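PDB 4TKT: AT-less polyketide synthase from Streptomyces platensis subsp. rosaceus, which probably catalyses the decarboxylative condensation that lengthens the polyketide chain during isomigrastatin biosynthesis, acting as a ketosynthase domain. Local coordinates for residues I38-A43 and S64-F69; G72-D77 and R609-Y614; G136-E141 and D183-S188; Q143-E148 and L215-G220. One frame throughout, in Å; residues are numbered along the deposited sequence.

Contact 1: residues I38-A43 and S64-F69; sequences ITEIPA and SKWGGF
P42 sits on the aromatic ring of F69 through its CD, which lies 3.5 Å from the ring centroid and 9° off the ring normal, a CH-pi contact over the face. At the edge of the same ring, I41 CD1 meets F69 CZ at 3.5 Å, and T39 OG1 lies near the ring plane beside CD2. An alanine in place of F69 would probably leave P42 CD without its aromatic seat and open a gap next to I41 CD1. Further along, E40 and K65 run side by side, pointing the same way, which brings E40 OE2 within 3.3 Å of K65 NZ in a salt bridge with a weak hydrogen bond. The two segments form a small antiparallel two-stranded sheet of the ketosynthase domain, in which T39 and G67 are a hydrogen-bonded pair: T39 N donates to G67 O over 3.1 Å, and G67 N to T39 O over 2.8 Å. A third backbone bond, I41 N to K65 O at 3.0 Å, has its donor above the carbonyl plane. K65 CG lies between its own backbone N and carbonyl carbon (chi1 60°), and stands 3.6 Å above the centre of the W66 ring. Outside the pair of segments, Y52 makes a cation-pi contact with K65. Y222, from helix 220-227, packs on I41 and F69 and gives its OH to a hydrogen bond with W66 O.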
loop_
_atom_site.group_PDB
_atom_site.type_symbol
_atom_site.label_atom_id
_atom_site.label_comp_id
_atom_site.label_asym_id
_atom_site.label_seq_id
_atom_site.Cartn_x
_atom_site.Cartn_y
_atom_site.Cartn_z
ATOM N N ILE A 38 -5.373 16.245 7.279
ATOM C CA ILE A 38 -4.931 16.380 8.663
ATOM C C ILE A 38 -6.072 16.831 9.571
ATOM O O ILE A 38 -6.811 17.761 9.247
ATOM C CB ILE A 38 -3.756 17.368 8.785
ATOM C CG1 ILE A 38 -2.559 16.863 7.980
ATOM C CG2 ILE A 38 -3.360 17.554 10.242
ATOM C CD1 ILE A 38 -2.112 15.469 8.371
ATOM N N THR A 39 -6.216 16.153 10.704
ATOM C CA THR A 39 -7.257 16.473 11.673
ATOM C C THR A 39 -6.680 16.520 13.080
ATOM O O THR A 39 -5.516 16.185 13.293
ATOM C CB THR A 39 -8.401 15.443 11.637
ATOM O OG1 THR A 39 -7.869 14.131 11.869
ATOM C CG2 THR A 39 -9.104 15.467 10.290
ATOM N N GLU A 40 -7.499 16.937 14.040
ATOM C CA GLU A 40 -7.097 16.901 15.438
ATOM C C GLU A 40 -7.182 15.475 15.955
ATOM O O GLU A 40 -7.830 14.628 15.339
ATOM C CB GLU A 40 -7.967 17.826 16.288
ATOM C CG GLU A 40 -7.722 19.302 16.042
ATOM C CD GLU A 40 -8.307 20.176 17.133
ATOM O OE1 GLU A 40 -8.829 19.620 18.124
ATOM O OE2 GLU A 40 -8.244 21.417 17.001
ATOM N N ILE A 41 -6.521 15.215 17.079
ATOM C CA ILE A 41 -6.549 13.896 17.701
ATOM C C ILE A 41 -7.984 13.454 17.962
ATOM O O ILE A 41 -8.728 14.140 18.663
ATOM C CB ILE A 41 -5.779 13.877 19.036
ATOM C CG1 ILE A 41 -4.432 14.588 18.905
ATOM C CG2 ILE A 41 -5.600 12.445 19.527
ATOM C CD1 ILE A 41 -3.413 13.820 18.109
ATOM N N PRO A 42 -8.380 12.308 17.388
ATOM C CA PRO A 42 -9.724 11.760 17.597
ATOM C C PRO A 42 -9.979 11.470 19.069
ATOM O O PRO A 42 -9.145 10.835 19.713
ATOM C CB PRO A 42 -9.712 10.468 16.777
ATOM C CG PRO A 42 -8.639 10.666 15.770
ATOM C CD PRO A 42 -7.591 11.483 16.460
ATOM N N ALA A 43 -11.116 11.931 19.580
ATOM C CA ALA A 43 -11.450 11.800 20.996
ATOM C C ALA A 43 -11.438 10.351 21.483
ATOM O O ALA A 43 -11.213 10.091 22.664
ATOM C CB ALA A 43 -12.809 12.428 21.268
ATOM N N SER A 64 1.600 19.809 20.058
ATOM C CA SER A 64 0.959 19.289 18.858
ATOM C C SER A 64 -0.329 18.565 19.218
ATOM O O SER A 64 -0.371 17.804 20.184
ATOM C CB SER A 64 1.896 18.343 18.106
ATOM O OG SER A 64 1.230 17.739 17.012
ATOM N N LYS A 65 -1.379 18.803 18.439
ATOM C CA LYS A 65 -2.653 18.129 18.657
ATOM C C LYS A 65 -3.270 17.682 17.337
ATOM O O LYS A 65 -4.479 17.474 17.241
ATOM C CB LYS A 65 -3.622 19.043 19.408
ATOM C CG LYS A 65 -3.946 20.339 18.689
ATOM C CD LYS A 65 -5.016 21.118 19.436
ATOM C CE LYS A 65 -5.462 22.344 18.659
ATOM N NZ LYS A 65 -6.615 23.024 19.316
ATOM N N TRP A 66 -2.427 17.529 16.321
ATOM C CA TRP A 66 -2.889 17.157 14.990
ATOM C C TRP A 66 -2.256 15.857 14.511
ATOM O O TRP A 66 -1.261 15.394 15.071
ATOM C CB TRP A 66 -2.589 18.278 13.995
ATOM C CG TRP A 66 -3.150 19.599 14.402
ATOM C CD1 TRP A 66 -4.389 20.089 14.109
ATOM C CD2 TRP A 66 -2.492 20.608 15.178
ATOM N NE1 TRP A 66 -4.545 21.340 14.655
ATOM C CE2 TRP A 66 -3.395 21.682 15.315
ATOM C CE3 TRP A 66 -1.230 20.707 15.771
ATOM C CZ2 TRP A 66 -3.073 22.841 16.020
ATOM C CZ3 TRP A 66 -0.911 21.861 16.467
ATOM C CH2 TRP A 66 -1.830 22.912 16.588
ATOM N N GLY A 67 -2.835 15.276 13.466
ATOM C CA GLY A 67 -2.286 14.074 12.866
ATOM C C GLY A 67 -3.080 13.580 11.673
ATOM O O GLY A 67 -4.232 13.964 11.476
ATOM N N GLY A 68 -2.451 12.734 10.865
ATOM C CA GLY A 68 -3.142 12.050 9.788
ATOM C C GLY A 68 -3.598 10.709 10.319
ATOM O O GLY A 68 -2.778 9.832 10.589
ATOM N N PHE A 69 -4.905 10.548 10.490
ATOM C CA PHE A 69 -5.423 9.370 11.173
ATOM C C PHE A 69 -6.252 8.463 10.283
ATOM O O PHE A 69 -7.012 8.928 9.439
ATOM C CB PHE A 69 -6.262 9.790 12.381
ATOM C CG PHE A 69 -5.458 10.385 13.495
ATOM C CD1 PHE A 69 -4.813 9.571 14.409
ATOM C CD2 PHE A 69 -5.343 11.758 13.628
ATOM C CE1 PHE A 69 -4.071 10.112 15.434
ATOM C CE2 PHE A 69 -4.605 12.305 14.655
ATOM C CZ PHE A 69 -3.966 11.480 15.556
#

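Contact 2: residues G72-D77 and R609-Y614; sequences GIDEFD and RERYWY
D74 and E75 meet R609-Y612 where the C-terminal tail folds back on the ketosynthase as a short, weakly bonded antiparallel two-stranded sheet. The tail carries the sequence RERYW, as in the linkers that run back over the ketosynthase in modular polyketide synthases, and it probably plays the same part here. In this sheet Y612 N donates to D74 O at 2.8 Å and F76 N to E610 O at 3.0 Å, while E75 and R611 form the non-hydrogen-bonded pair. A type I beta turn from G72 to E75 leads into it.

The side chain of D74 carries much of the contact. Its CB lies 3.5 Å from W613 CE3 and also approaches Y612 O. CG, held between the backbone N and the carbonyl carbon (chi1 57°), comes beside the aliphatic CB and CG of R611. At the tip, D74 OD2 sits 3.1 Å above the plane of the R611 guanidinium, over its centre. The carboxylate and guanidinium planes are 88° apart, and the oxygen lies well off the directions of the N-H bonds, which leaves the salt bridge purely electrostatic. E75 and R609 instead run side by side; E75 OE2 is 3.1 Å from R609 NH2, again over a guanidinium face. Nearby, F76 O meets the Y612 ring at its edge, in plane, at CE2. R96, from helix 93-109, hydrogen-bonds to Y612 O, and the F76 side chain packs on helices 85-89 and 93-109. A water donates to both carboxylates of a close acidic pair, lying 2.6 Å from D77 OD1 and 2.7 Å from E610 OE2.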
loop_
_atom_site.group_PDB
_atom_site.type_symbol
_atom_site.label_atom_id
_atom_site.label_comp_id
_atom_site.label_asym_id
_atom_site.label_seq_id
_atom_site.Cartn_x
_atom_site.Cartn_y
_atom_site.Cartn_z
ATOM N N GLY A 72 -11.061 3.554 12.498
ATOM C CA GLY A 72 -11.309 2.220 13.011
ATOM C C GLY A 72 -10.104 1.303 12.950
ATOM O O GLY A 72 -10.156 0.245 12.323
ATOM N N ILE A 73 -9.016 1.703 13.603
ATOM C CA ILE A 73 -7.806 0.888 13.625
ATOM C C ILE A 73 -7.961 -0.296 14.576
ATOM O O ILE A 73 -7.091 -1.164 14.646
ATOM C CB ILE A 73 -6.565 1.708 14.034
ATOM C CG1 ILE A 73 -6.696 2.200 15.475
ATOM C CG2 ILE A 73 -6.350 2.877 13.082
ATOM C CD1 ILE A 73 -5.463 2.905 15.973
ATOM N N ASP A 74 -9.070 -0.326 15.308
ATOM C CA ASP A 74 -9.375 -1.447 16.187
ATOM C C ASP A 74 -10.291 -2.459 15.505
ATOM O O ASP A 74 -10.595 -3.511 16.069
ATOM C CB ASP A 74 -10.012 -0.954 17.484
ATOM C CG ASP A 74 -11.271 -0.139 17.247
ATOM O OD1 ASP A 74 -11.457 0.377 16.125
ATOM O OD2 ASP A 74 -12.071 -0.006 18.196
ATOM N N GLU A 75 -10.729 -2.136 14.291
ATOM C CA GLU A 75 -11.593 -3.030 13.527
ATOM C C GLU A 75 -10.768 -4.140 12.883
ATOM O O GLU A 75 -9.695 -3.887 12.338
ATOM C CB GLU A 75 -12.369 -2.253 12.463
ATOM C CG GLU A 75 -13.283 -1.178 13.032
ATOM C CD GLU A 75 -13.939 -0.336 11.956
ATOM O OE1 GLU A 75 -13.598 -0.517 10.766
ATOM O OE2 GLU A 75 -14.794 0.508 12.299
ATOM N N PHE A 76 -11.276 -5.367 12.948
ATOM C CA PHE A 76 -10.525 -6.528 12.483
ATOM C C PHE A 76 -11.444 -7.721 12.237
ATOM O O PHE A 76 -12.510 -7.827 12.842
ATOM C CB PHE A 76 -9.442 -6.889 13.506
ATOM C CG PHE A 76 -8.478 -7.942 13.036
ATOM C CD1 PHE A 76 -7.890 -7.856 11.785
ATOM C CD2 PHE A 76 -8.143 -9.007 13.858
ATOM C CE1 PHE A 76 -6.996 -8.820 11.357
ATOM C CE2 PHE A 76 -7.247 -9.972 13.436
ATOM C CZ PHE A 76 -6.673 -9.878 12.185
ATOM N N ASP A 77 -11.026 -8.616 11.349
ATOM C CA ASP A 77 -11.797 -9.812 11.022
ATOM C C ASP A 77 -10.995 -11.065 11.362
ATOM O O ASP A 77 -10.492 -11.740 10.468
ATOM C CB ASP A 77 -12.171 -9.806 9.539
ATOM C CG ASP A 77 -13.220 -10.849 9.184
ATOM O OD1 ASP A 77 -13.461 -11.778 9.987
ATOM O OD2 ASP A 77 -13.797 -10.737 8.083
ATOM N N ARG A 609 -16.030 -5.631 10.357
ATOM C CA ARG A 609 -15.491 -4.448 11.022
ATOM C C ARG A 609 -15.800 -4.420 12.515
ATOM O O ARG A 609 -16.156 -3.377 13.064
ATOM C CB ARG A 609 -16.033 -3.180 10.356
ATOM C CG ARG A 609 -15.663 -3.043 8.886
ATOM C CD ARG A 609 -16.499 -1.975 8.184
ATOM N NE ARG A 609 -16.317 -0.647 8.764
ATOM C CZ ARG A 609 -17.171 -0.073 9.608
ATOM N NH1 ARG A 609 -18.274 -0.709 9.975
ATOM N NH2 ARG A 609 -16.920 1.141 10.085
ATOM N N GLU A 610 -15.657 -5.568 13.167
ATOM C CA GLU A 610 -15.874 -5.661 14.606
ATOM C C GLU A 610 -14.652 -5.147 15.366
ATOM O O GLU A 610 -13.518 -5.327 14.926
ATOM C CB GLU A 610 -16.200 -7.102 14.997
ATOM C CG GLU A 610 -15.396 -8.136 14.224
ATOM C CD GLU A 610 -16.134 -9.450 14.047
ATOM O OE1 GLU A 610 -17.384 -9.435 14.056
ATOM O OE2 GLU A 610 -15.465 -10.496 13.897
ATOM N N ARG A 611 -14.892 -4.507 16.506
ATOM C CA ARG A 611 -13.845 -3.804 17.240
ATOM C C ARG A 611 -13.139 -4.681 18.273
ATOM O O ARG A 611 -13.783 -5.381 19.052
ATOM C CB ARG A 611 -14.440 -2.571 17.927
ATOM C CG ARG A 611 -15.052 -1.559 16.961
ATOM C CD ARG A 611 -15.999 -0.594 17.668
ATOM N NE ARG A 611 -15.336 0.190 18.708
ATOM C CZ ARG A 611 -14.878 1.427 18.539
ATOM N NH1 ARG A 611 -15.010 2.030 17.364
ATOM N NH2 ARG A 611 -14.289 2.064 19.543
ATOM N N TYR A 612 -11.809 -4.629 18.277
ATOM C CA TYR A 612 -11.007 -5.356 19.255
ATOM C C TYR A 612 -9.958 -4.451 19.892
ATOM O O TYR A 612 -9.232 -3.741 19.198
ATOM C CB TYR A 612 -10.332 -6.564 18.606
ATOM C CG TYR A 612 -11.314 -7.567 18.059
ATOM C CD1 TYR A 612 -11.834 -8.570 18.866
ATOM C CD2 TYR A 612 -11.736 -7.501 16.738
ATOM C CE1 TYR A 612 -12.741 -9.486 18.371
ATOM C CE2 TYR A 612 -12.640 -8.410 16.236
ATOM C CZ TYR A 612 -13.142 -9.400 17.053
ATOM O OH TYR A 612 -14.044 -10.306 16.552
ATOM N N TRP A 613 -9.884 -4.482 21.217
ATOM C CA TRP A 613 -8.934 -3.657 21.948
ATOM C C TRP A 613 -8.478 -4.392 23.209
ATOM O O TRP A 613 -9.129 -5.336 23.649
ATOM C CB TRP A 613 -9.563 -2.305 22.292
ATOM C CG TRP A 613 -8.580 -1.176 22.399
ATOM C CD1 TRP A 613 -8.294 -0.441 23.512
ATOM C CD2 TRP A 613 -7.754 -0.651 21.350
ATOM N NE1 TRP A 613 -7.344 0.509 23.223
ATOM C CE2 TRP A 613 -6.996 0.400 21.902
ATOM C CE3 TRP A 613 -7.581 -0.969 20.000
ATOM C CZ2 TRP A 613 -6.081 1.134 21.152
ATOM C CZ3 TRP A 613 -6.673 -0.239 19.257
ATOM C CH2 TRP A 613 -5.935 0.800 19.834
ATOM N N TYR A 614 -7.364 -3.960 23.788
ATOM C CA TYR A 614 -6.752 -4.679 24.904
ATOM C C TYR A 614 -7.620 -4.672 26.166
ATOM O O TYR A 614 -7.403 -5.466 27.081
ATOM C CB TYR A 614 -5.372 -4.089 25.221
ATOM C CG TYR A 614 -5.432 -2.820 26.036
ATOM C CD1 TYR A 614 -5.732 -1.602 25.439
ATOM C CD2 TYR A 614 -5.192 -2.838 27.405
ATOM C CE1 TYR A 614 -5.796 -0.440 26.182
ATOM C CE2 TYR A 614 -5.252 -1.684 28.156
ATOM C CZ TYR A 614 -5.554 -0.487 27.541
ATOM O OH TYR A 614 -5.614 0.665 28.287
HETATM O O HOH W 1 -17.463 -0.655 13.937
HETATM O O HOH W 2 -14.003 -12.342 12.495
#

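Contact 3: residues G136-E141 and D183-S188; sequences GAMYSE and DTMCAS
G136 and S188 bring their CA atoms to 4.5 Å where the end of strand 129-136 passes the start of helix 188-202, without hydrogen bonds between the two segments. The chief side-chain contact is made by the selenomethionine M138, whose CG lies between the backbone N and the carbonyl carbon (chi1 63°). Its chain bends near the end and crosses M185, also selenomethionine, at about a right angle: SE of M138 is 3.6 Å from M185 CA, and CE packs on M185 CB. At the root of the same side chain, M138 CB touches D183 OD1 at 3.2 Å. That oxygen accepts from M185 N at 2.9 Å, closing an Asx turn. S188 presses CB against G136 CA at 3.8 Å, while its OG accepts from T184 N and donates to M185 O over 2.6 Å. An alanine at S188 would probably leave T184 N without this acceptor and M185 O without one of its two donors. DTMCAS resembles the DTACSS-type motif around the acyl-carrying cysteine of ketosynthases, consistent with that role for C186. Both segments follow adjacent parallel strands of the thiolase-fold sheet, 129-136 and 179-182; one leads to helix 142-151, the other to helix 188-202.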
loop_
_atom_site.group_PDB
_atom_site.type_symbol
_atom_site.label_atom_id
_atom_site.label_comp_id
_atom_site.label_asym_id
_atom_site.label_seq_id
_atom_site.Cartn_x
_atom_site.Cartn_y
_atom_site.Cartn_z
ATOM N N GLY A 136 8.137 -2.935 7.017
ATOM C CA GLY A 136 8.813 -1.861 7.716
ATOM C C GLY A 136 7.932 -1.277 8.802
ATOM O O GLY A 136 6.781 -0.919 8.550
ATOM N N ALA A 137 8.470 -1.193 10.013
ATOM C CA ALA A 137 7.759 -0.594 11.136
ATOM C C ALA A 137 8.766 -0.131 12.177
ATOM O O ALA A 137 9.876 -0.653 12.236
ATOM C CB ALA A 137 6.779 -1.577 11.737
HETATM N N MSE A 138 8.386 0.841 13.002
HETATM C CA MSE A 138 9.327 1.388 13.973
HETATM C C MSE A 138 8.763 1.560 15.386
HETATM O O MSE A 138 9.525 1.758 16.330
HETATM C CB MSE A 138 9.863 2.732 13.477
HETATM C CG MSE A 138 8.815 3.821 13.316
HETATM SE SE MSE A 138 9.598 5.545 12.808
HETATM C CE MSE A 138 10.625 5.917 14.422
ATOM N N TYR A 139 7.445 1.483 15.539
ATOM C CA TYR A 139 6.830 1.673 16.854
ATOM C C TYR A 139 6.177 0.409 17.392
ATOM O O TYR A 139 5.527 -0.326 16.653
ATOM C CB TYR A 139 5.780 2.787 16.808
ATOM C CG TYR A 139 6.340 4.171 16.595
ATOM C CD1 TYR A 139 7.078 4.802 17.587
ATOM C CD2 TYR A 139 6.113 4.857 15.408
ATOM C CE1 TYR A 139 7.590 6.073 17.400
ATOM C CE2 TYR A 139 6.619 6.129 15.209
ATOM C CZ TYR A 139 7.357 6.733 16.210
ATOM O OH TYR A 139 7.866 7.997 16.023
ATOM N N SER A 140 6.351 0.173 18.689
ATOM C CA SER A 140 5.632 -0.883 19.394
ATOM C C SER A 140 4.905 -0.294 20.591
ATOM O O SER A 140 5.250 -0.579 21.735
ATOM C CB SER A 140 6.582 -1.987 19.851
ATOM O OG SER A 140 7.094 -2.703 18.746
ATOM N N GLU A 141 3.894 0.524 20.317
ATOM C CA GLU A 141 3.237 1.310 21.355
ATOM C C GLU A 141 2.097 0.596 22.076
ATOM O O GLU A 141 1.844 0.879 23.247
ATOM C CB GLU A 141 2.707 2.608 20.758
ATOM C CG GLU A 141 3.787 3.582 20.348
ATOM C CD GLU A 141 3.215 4.908 19.895
ATOM O OE1 GLU A 141 2.265 4.901 19.076
ATOM O OE2 GLU A 141 3.706 5.954 20.370
ATOM N N ASP A 183 13.552 -2.188 10.767
ATOM C CA ASP A 183 13.380 -0.863 11.332
ATOM C C ASP A 183 14.563 0.022 10.963
ATOM O O ASP A 183 15.689 -0.212 11.396
ATOM C CB ASP A 183 13.219 -0.937 12.852
ATOM C CG ASP A 183 12.940 0.420 13.475
ATOM O OD1 ASP A 183 12.651 1.372 12.721
ATOM O OD2 ASP A 183 13.009 0.540 14.717
ATOM N N THR A 184 14.295 1.025 10.136
ATOM C CA THR A 184 15.254 2.086 9.865
ATOM C C THR A 184 14.526 3.411 10.020
ATOM O O THR A 184 14.840 4.392 9.347
ATOM C CB THR A 184 15.867 1.979 8.462
ATOM O OG1 THR A 184 14.825 2.031 7.480
ATOM C CG2 THR A 184 16.634 0.675 8.311
HETATM N N MSE A 185 13.540 3.407 10.912
HETATM C CA MSE A 185 12.685 4.561 11.176
HETATM C C MSE A 185 11.937 5.019 9.924
HETATM O O MSE A 185 11.272 4.219 9.269
HETATM C CB MSE A 185 13.501 5.713 11.762
HETATM C CG MSE A 185 14.387 5.296 12.926
HETATM SE SE MSE A 185 14.840 6.775 14.109
HETATM C CE MSE A 185 16.248 5.923 15.162
ATOM N N CYS A 186 12.054 6.302 9.596
ATOM C CA CYS A 186 11.283 6.903 8.510
ATOM C C CYS A 186 11.531 6.227 7.161
ATOM O O CYS A 186 10.696 6.303 6.259
ATOM C CB CYS A 186 11.602 8.398 8.400
ATOM S SG CYS A 186 11.550 9.309 9.970
ATOM N N ALA A 187 12.673 5.564 7.027
ATOM C CA ALA A 187 13.043 4.933 5.765
ATOM C C ALA A 187 12.696 3.446 5.729
ATOM O O ALA A 187 13.103 2.737 4.808
ATOM C CB ALA A 187 14.529 5.125 5.504
ATOM N N SER A 188 11.939 2.979 6.720
ATOM C CA SER A 188 11.695 1.546 6.888
ATOM C C SER A 188 11.056 0.879 5.672
ATOM O O SER A 188 11.562 -0.133 5.188
ATOM C CB SER A 188 10.829 1.302 8.119
ATOM O OG SER A 188 11.537 1.641 9.298
#

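Contact 4: residues Q143-E148 and L215-G220; sequences QLYGAE and LSVHPG
The imidazole of H218 is held between P219 CD, 3.3 Å above one face, and L144 CD1, 3.8 Å above the opposite face, both displaced toward the rim. Its edge turns to the face of the Y145 ring in an edge-to-face pair, with planes at 61°; CD2 of H218 stands 3.4 Å above the Y145 plane, offset toward its rim. These rings fasten helix 142-151 to the loop that joins strand 208-214 to helix 220-227, within the ketosynthase's thiolase-like fold. At the H218 edge, E148 reaches in tip to tip: H218 NE2 donates to E148 OE2 over 2.8 Å. The oxygen lies in the plane of the imidazole, whereas the nitrogen approaches from above the plane of the carboxylate. On the other nitrogen, H218 ND1 accepts from G220 N at 3.0 Å, a capping bond at the start of helix 220-227. CG of H218 is anti to the backbone N (chi1 -165°), and the bonds from the two ring nitrogens to E148 and G220 then fix the rotation of the imidazole. The carboxylate of E148 would probably polarise the ring. Y614 from the C-terminal tail meets the Y145 ring with nearly parallel planes, and W46 and Y51 pack on P219. Beyond the imidazole, Y145 OH donates to V217 O at 2.5 Å, approaching in the carbonyl plane.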
loop_
_atom_site.group_PDB
_atom_site.type_symbol
_atom_site.label_atom_id
_atom_site.label_comp_id
_atom_site.label_asym_id
_atom_site.label_seq_id
_atom_site.Cartn_x
_atom_site.Cartn_y
_atom_site.Cartn_z
ATOM N N GLN A 143 1.876 -2.274 23.240
ATOM C CA GLN A 143 2.573 -2.815 24.401
ATOM C C GLN A 143 2.460 -1.962 25.675
ATOM O O GLN A 143 2.308 -2.490 26.777
ATOM C CB GLN A 143 4.043 -2.984 24.025
ATOM C CG GLN A 143 4.839 -3.935 24.875
ATOM C CD GLN A 143 6.263 -4.048 24.381
ATOM O OE1 GLN A 143 6.691 -3.275 23.521
ATOM N NE2 GLN A 143 7.004 -5.013 24.912
ATOM N N LEU A 144 2.539 -0.643 25.515
ATOM C CA LEU A 144 2.556 0.277 26.649
ATOM C C LEU A 144 1.256 0.254 27.443
ATOM O O LEU A 144 1.256 0.462 28.657
ATOM C CB LEU A 144 2.842 1.699 26.166
ATOM C CG LEU A 144 4.178 1.884 25.448
ATOM C CD1 LEU A 144 4.236 3.230 24.758
ATOM C CD2 LEU A 144 5.320 1.741 26.435
ATOM N N TYR A 145 0.148 0.009 26.755
ATOM C CA TYR A 145 -1.152 -0.037 27.409
ATOM C C TYR A 145 -1.202 -1.160 28.436
ATOM O O TYR A 145 -1.710 -0.976 29.544
ATOM C CB TYR A 145 -2.267 -0.203 26.374
ATOM C CG TYR A 145 -2.641 1.090 25.690
ATOM C CD1 TYR A 145 -2.933 2.228 26.432
ATOM C CD2 TYR A 145 -2.686 1.182 24.309
ATOM C CE1 TYR A 145 -3.272 3.418 25.815
ATOM C CE2 TYR A 145 -3.022 2.368 23.684
ATOM C CZ TYR A 145 -3.313 3.482 24.441
ATOM O OH TYR A 145 -3.649 4.663 23.823
ATOM N N GLY A 146 -0.655 -2.315 28.070
ATOM C CA GLY A 146 -0.634 -3.464 28.956
ATOM C C GLY A 146 0.151 -3.205 30.227
ATOM O O GLY A 146 -0.217 -3.674 31.303
ATOM N N ALA A 147 1.238 -2.450 30.099
ATOM C CA ALA A 147 2.071 -2.108 31.244
ATOM C C ALA A 147 1.370 -1.096 32.143
ATOM O O ALA A 147 1.448 -1.182 33.371
ATOM C CB ALA A 147 3.415 -1.566 30.780
ATOM N N GLU A 148 0.691 -0.137 31.522
ATOM C CA GLU A 148 -0.045 0.885 32.260
ATOM C C GLU A 148 -1.193 0.256 33.032
ATOM O O GLU A 148 -1.563 0.719 34.106
ATOM C CB GLU A 148 -0.572 1.965 31.315
ATOM C CG GLU A 148 0.516 2.814 30.678
ATOM C CD GLU A 148 -0.017 3.765 29.623
ATOM O OE1 GLU A 148 -1.189 3.617 29.218
ATOM O OE2 GLU A 148 0.739 4.664 29.200
ATOM N N LEU A 215 1.115 3.303 12.986
ATOM C CA LEU A 215 -0.090 3.772 13.660
ATOM C C LEU A 215 0.248 4.655 14.855
ATOM O O LEU A 215 1.334 4.553 15.430
ATOM C CB LEU A 215 -0.947 2.587 14.112
ATOM C CG LEU A 215 -1.445 1.652 13.007
ATOM C CD1 LEU A 215 -2.290 0.526 13.583
ATOM C CD2 LEU A 215 -2.223 2.428 11.950
ATOM N N SER A 216 -0.688 5.523 15.221
ATOM C CA SER A 216 -0.527 6.372 16.395
ATOM C C SER A 216 -1.553 5.986 17.451
ATOM O O SER A 216 -2.591 6.630 17.585
ATOM C CB SER A 216 -0.675 7.850 16.024
ATOM O OG SER A 216 0.314 8.249 15.088
ATOM N N VAL A 217 -1.254 4.935 18.206
ATOM C CA VAL A 217 -2.232 4.351 19.116
ATOM C C VAL A 217 -2.066 4.822 20.560
ATOM O O VAL A 217 -2.896 4.521 21.417
ATOM C CB VAL A 217 -2.155 2.814 19.087
ATOM C CG1 VAL A 217 -2.148 2.315 17.649
ATOM C CG2 VAL A 217 -0.916 2.340 19.807
ATOM N N HIS A 218 -0.999 5.567 20.824
ATOM C CA HIS A 218 -0.648 5.949 22.187
ATOM C C HIS A 218 -0.185 7.410 22.243
ATOM O O HIS A 218 0.468 7.893 21.319
ATOM C CB HIS A 218 0.437 5.007 22.717
ATOM C CG HIS A 218 0.627 5.064 24.200
ATOM N ND1 HIS A 218 1.539 5.904 24.801
ATOM C CD2 HIS A 218 0.033 4.374 25.202
ATOM C CE1 HIS A 218 1.496 5.733 26.110
ATOM N NE2 HIS A 218 0.590 4.810 26.379
ATOM N N PRO A 219 -0.531 8.124 23.324
ATOM C CA PRO A 219 -0.155 9.539 23.436
ATOM C C PRO A 219 1.351 9.766 23.597
ATOM O O PRO A 219 1.824 10.882 23.375
ATOM C CB PRO A 219 -0.911 10.004 24.686
ATOM C CG PRO A 219 -1.163 8.758 25.466
ATOM C CD PRO A 219 -1.382 7.689 24.445
ATOM N N GLY A 220 2.084 8.722 23.969
ATOM C CA GLY A 220 3.514 8.823 24.203
ATOM C C GLY A 220 4.292 9.452 23.063
ATOM O O GLY A 220 5.181 10.275 23.290
#

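Going from the N terminus, contact 1 closes first, drawing 38-43 and 64-69 together around a 20-residue loop that holds no helix or strand. The chain then runs almost directly into 72-77, whose partner 609-614 arrives only near the C terminus; contact 2 therefore spans a loop that contains contacts 3 and 4. These two cross: 136-141 and 143-148 follow each other, as do their partners 183-188 and 215-220. Contact 3 joins segments that follow neighbouring strands of the central sheet, and contact 4 fixes the next helix, 142-151. Contact 4 touches all the others, through F69 with S216, Y614 with Y145, and E141 with V217.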